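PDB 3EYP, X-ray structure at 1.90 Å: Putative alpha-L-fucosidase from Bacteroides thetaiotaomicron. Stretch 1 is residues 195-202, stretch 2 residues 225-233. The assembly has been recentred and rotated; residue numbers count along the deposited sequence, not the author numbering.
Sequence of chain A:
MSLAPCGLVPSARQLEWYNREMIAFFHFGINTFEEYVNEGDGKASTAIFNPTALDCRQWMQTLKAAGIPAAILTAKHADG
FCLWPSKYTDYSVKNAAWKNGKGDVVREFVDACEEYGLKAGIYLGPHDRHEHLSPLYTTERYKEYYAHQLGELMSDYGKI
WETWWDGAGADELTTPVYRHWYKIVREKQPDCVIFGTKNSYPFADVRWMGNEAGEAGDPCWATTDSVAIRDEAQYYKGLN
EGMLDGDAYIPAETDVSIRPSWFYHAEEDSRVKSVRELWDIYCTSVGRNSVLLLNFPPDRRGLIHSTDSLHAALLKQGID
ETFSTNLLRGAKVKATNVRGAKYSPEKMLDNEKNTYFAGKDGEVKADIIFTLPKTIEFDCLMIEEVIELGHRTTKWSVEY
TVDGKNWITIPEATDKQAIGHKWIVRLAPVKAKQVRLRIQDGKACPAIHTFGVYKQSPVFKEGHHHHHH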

# COMPACT_ATOMS: atom_id res chain seq x y z
N PHE A 195 10.44 2.37 0.94
CA PHE A 195 10.15 0.92 0.71
C PHE A 195 11.51 0.31 0.54
O PHE A 195 12.22 0.59 -0.44
CB PHE A 195 9.27 0.67 -0.52
CG PHE A 195 9.06 -0.78 -0.82
CD1 PHE A 195 7.93 -1.47 -0.34
CD2 PHE A 195 9.96 -1.47 -1.61
CE1 PHE A 195 7.72 -2.82 -0.63
CE2 PHE A 195 9.74 -2.85 -1.93
CZ PHE A 195 8.63 -3.51 -1.43
N GLY A 196 11.89 -0.53 1.51
CA GLY A 196 13.25 -1.11 1.54
C GLY A 196 13.24 -2.62 1.56
O GLY A 196 12.38 -3.27 2.16
N THR A 197 14.18 -3.17 0.84
CA THR A 197 14.34 -4.60 0.70
C THR A 197 15.78 -4.97 0.98
O THR A 197 16.71 -4.16 0.88
CB THR A 197 14.01 -5.02 -0.72
OG1 THR A 197 14.75 -4.15 -1.63
CG2 THR A 197 12.48 -4.93 -0.97
N LYS A 198 15.94 -6.22 1.34
CA LYS A 198 17.25 -6.84 1.48
C LYS A 198 18.17 -6.01 2.37
O LYS A 198 17.83 -5.73 3.57
CB LYS A 198 17.80 -7.17 0.10
CG LYS A 198 17.15 -8.41 -0.48
CD LYS A 198 17.49 -8.65 -1.99
CE LYS A 198 16.67 -9.73 -2.60
NZ LYS A 198 17.07 -9.87 -4.02
N ASN A 199 19.33 -5.60 1.85
CA ASN A 199 20.33 -4.99 2.74
C ASN A 199 20.03 -3.58 3.20
O ASN A 199 20.76 -3.04 4.00
CB ASN A 199 21.75 -5.13 2.18
CG ASN A 199 22.16 -6.59 2.06
OD1 ASN A 199 21.85 -7.41 2.95
ND2 ASN A 199 22.81 -6.94 0.93
N SER A 200 18.91 -3.05 2.74
CA SER A 200 18.42 -1.71 3.20
C SER A 200 17.57 -1.78 4.44
O SER A 200 17.01 -0.77 4.87
CB SER A 200 17.58 -1.02 2.12
OG SER A 200 16.35 -1.71 1.87
N TYR A 201 17.45 -3.00 4.96
CA TYR A 201 16.51 -3.30 6.07
C TYR A 201 16.51 -2.34 7.26
O TYR A 201 15.46 -2.05 7.80
CB TYR A 201 16.61 -4.77 6.55
CG TYR A 201 17.92 -5.06 7.23
CD1 TYR A 201 18.05 -4.91 8.60
CD2 TYR A 201 19.04 -5.37 6.49
CE1 TYR A 201 19.24 -5.13 9.21
CE2 TYR A 201 20.26 -5.61 7.12
CZ TYR A 201 20.34 -5.49 8.48
OH TYR A 201 21.56 -5.71 9.11
N PRO A 202 17.65 -1.74 7.61
CA PRO A 202 17.60 -0.84 8.75
C PRO A 202 17.02 0.52 8.45
O PRO A 202 16.81 1.31 9.36
CB PRO A 202 19.06 -0.64 9.14
CG PRO A 202 19.87 -1.30 8.16
CD PRO A 202 19.03 -2.08 7.22
N ASP A 225 10.53 -9.17 12.18
CA ASP A 225 11.97 -9.13 12.49
C ASP A 225 12.68 -8.53 11.29
O ASP A 225 12.36 -8.87 10.15
CB ASP A 225 12.52 -10.51 12.79
CG ASP A 225 12.23 -10.99 14.24
OD1 ASP A 225 11.76 -10.17 15.07
OD2 ASP A 225 12.41 -12.22 14.51
N SER A 226 13.65 -7.66 11.52
CA SER A 226 14.28 -6.98 10.39
C SER A 226 15.08 -7.93 9.52
O SER A 226 15.37 -7.63 8.35
CB SER A 226 15.14 -5.81 10.84
OG SER A 226 16.31 -6.29 11.41
N VAL A 227 15.39 -9.08 10.08
CA VAL A 227 16.13 -10.15 9.33
C VAL A 227 15.29 -10.72 8.20
O VAL A 227 15.82 -11.19 7.16
CB VAL A 227 16.69 -11.24 10.28
CG1 VAL A 227 15.57 -12.15 10.82
CG2 VAL A 227 17.80 -12.05 9.60
N ALA A 228 13.98 -10.60 8.34
CA ALA A 228 13.09 -11.11 7.32
C ALA A 228 13.26 -10.30 6.07
O ALA A 228 13.21 -10.82 4.99
CB ALA A 228 11.61 -11.12 7.76
N ILE A 229 13.44 -8.99 6.22
CA ILE A 229 13.62 -8.13 5.08
C ILE A 229 14.94 -8.48 4.41
O ILE A 229 15.04 -8.65 3.19
CB ILE A 229 13.54 -6.64 5.47
CG1 ILE A 229 12.10 -6.35 5.91
CG2 ILE A 229 14.05 -5.73 4.29
CD1 ILE A 229 11.87 -5.04 6.66
N ARG A 230 15.93 -8.63 5.27
CA ARG A 230 17.31 -8.87 4.85
C ARG A 230 17.40 -10.14 4.03
O ARG A 230 17.91 -10.14 2.92
CB ARG A 230 18.28 -8.94 6.02
CG ARG A 230 19.75 -8.85 5.57
CD ARG A 230 20.64 -9.19 6.69
NE ARG A 230 20.57 -10.63 7.01
CZ ARG A 230 21.10 -11.16 8.10
NH1 ARG A 230 21.01 -12.45 8.33
NH2 ARG A 230 21.75 -10.37 8.96
N ASP A 231 16.90 -11.21 4.61
CA ASP A 231 16.91 -12.56 4.01
C ASP A 231 15.59 -12.92 3.33
O ASP A 231 15.05 -14.01 3.44
CB ASP A 231 17.27 -13.60 5.07
CG ASP A 231 18.67 -13.38 5.65
OD1 ASP A 231 19.50 -12.67 5.06
OD2 ASP A 231 18.95 -13.92 6.74
N GLU A 232 15.09 -11.94 2.63
CA GLU A 232 13.82 -12.00 1.86
C GLU A 232 13.35 -13.42 1.47
O GLU A 232 12.32 -13.95 1.94
CB GLU A 232 14.01 -11.15 0.58
CG GLU A 232 12.75 -10.51 0.06
CD GLU A 232 12.97 -9.68 -1.21
OE1 GLU A 232 13.10 -10.29 -2.30
OE2 GLU A 232 12.92 -8.42 -1.10
N ALA A 233 14.11 -14.05 0.60
CA ALA A 233 13.65 -15.27 -0.05
C ALA A 233 13.43 -16.45 0.89
O ALA A 233 12.77 -17.44 0.56
CB ALA A 233 14.62 -15.68 -1.20
O HOH W 1 13.11 -7.59 1.51
O HOH W 2 20.37 -9.62 2.03

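Tyr201, Arg230 and Ile229 organise the packing of a stretch of loop with a 3-10 segment at 199-200 (195-202) against the stretch 225-233, whose helix covers 226-230, a contact that buries 464 Å² summed over both sides. Tyr201 contributes most. Its CA-to-CB bond points toward the second stretch, and with chi1 at 68° (p) the ring reaches both Ser226 and Arg230, four residues apart: CD1 is 3.6 Å from Ser226 OG, and CE2 is 3.6 Å from Arg230 CD. Ser226, its CA-to-CB bond also toward the first stretch, sets a short side chain beside the ring, while Arg230 offers the aliphatic part of its chain. That chain is extended through chi1 and chi2 (both t), and its charged end turns back to its own stretch, where Arg230 NE and NH1 bond Asp231 OD1 and OD2, each at 3.0 Å, in a salt bridge. Arg230 meets the first stretch through its methylenes, CG also lying 3.7 Å from Asn199 OD1.

Ile229 is buried, its CA-to-CB bond toward the first stretch, and places CG2 3.5 Å from Tyr201 CB, 3.8 Å from Thr197 CA and 3.7 Å from Gly196 O, so one methyl meets three residues. Gly196 suits a cramped site, since a CB there would come within 2.7 Å of Ser200 OG. The first stretch is itself braced by Ser200 OG, which donates to Thr197 O at 2.7 Å.

The nearest CA atoms across the stretches are those of Lys198 and Arg230, 3.9 Å apart. Lys198 N gives Ile229 O a weak hydrogen bond (3.2 Å, 124°), and Arg230 CA directs its hydrogen at Lys198 O (3.4 Å). Water 1 accepts from Lys198 N at 3.1 Å and donates to Glu232 OE2 at 2.7 Å; water 2 donates to Asn199 OD1 (2.8 Å) and Arg230 O (2.7 Å). Lys198 NZ stays 4.3 Å from Glu232 OE1, oppositely charged but beyond a salt bridge.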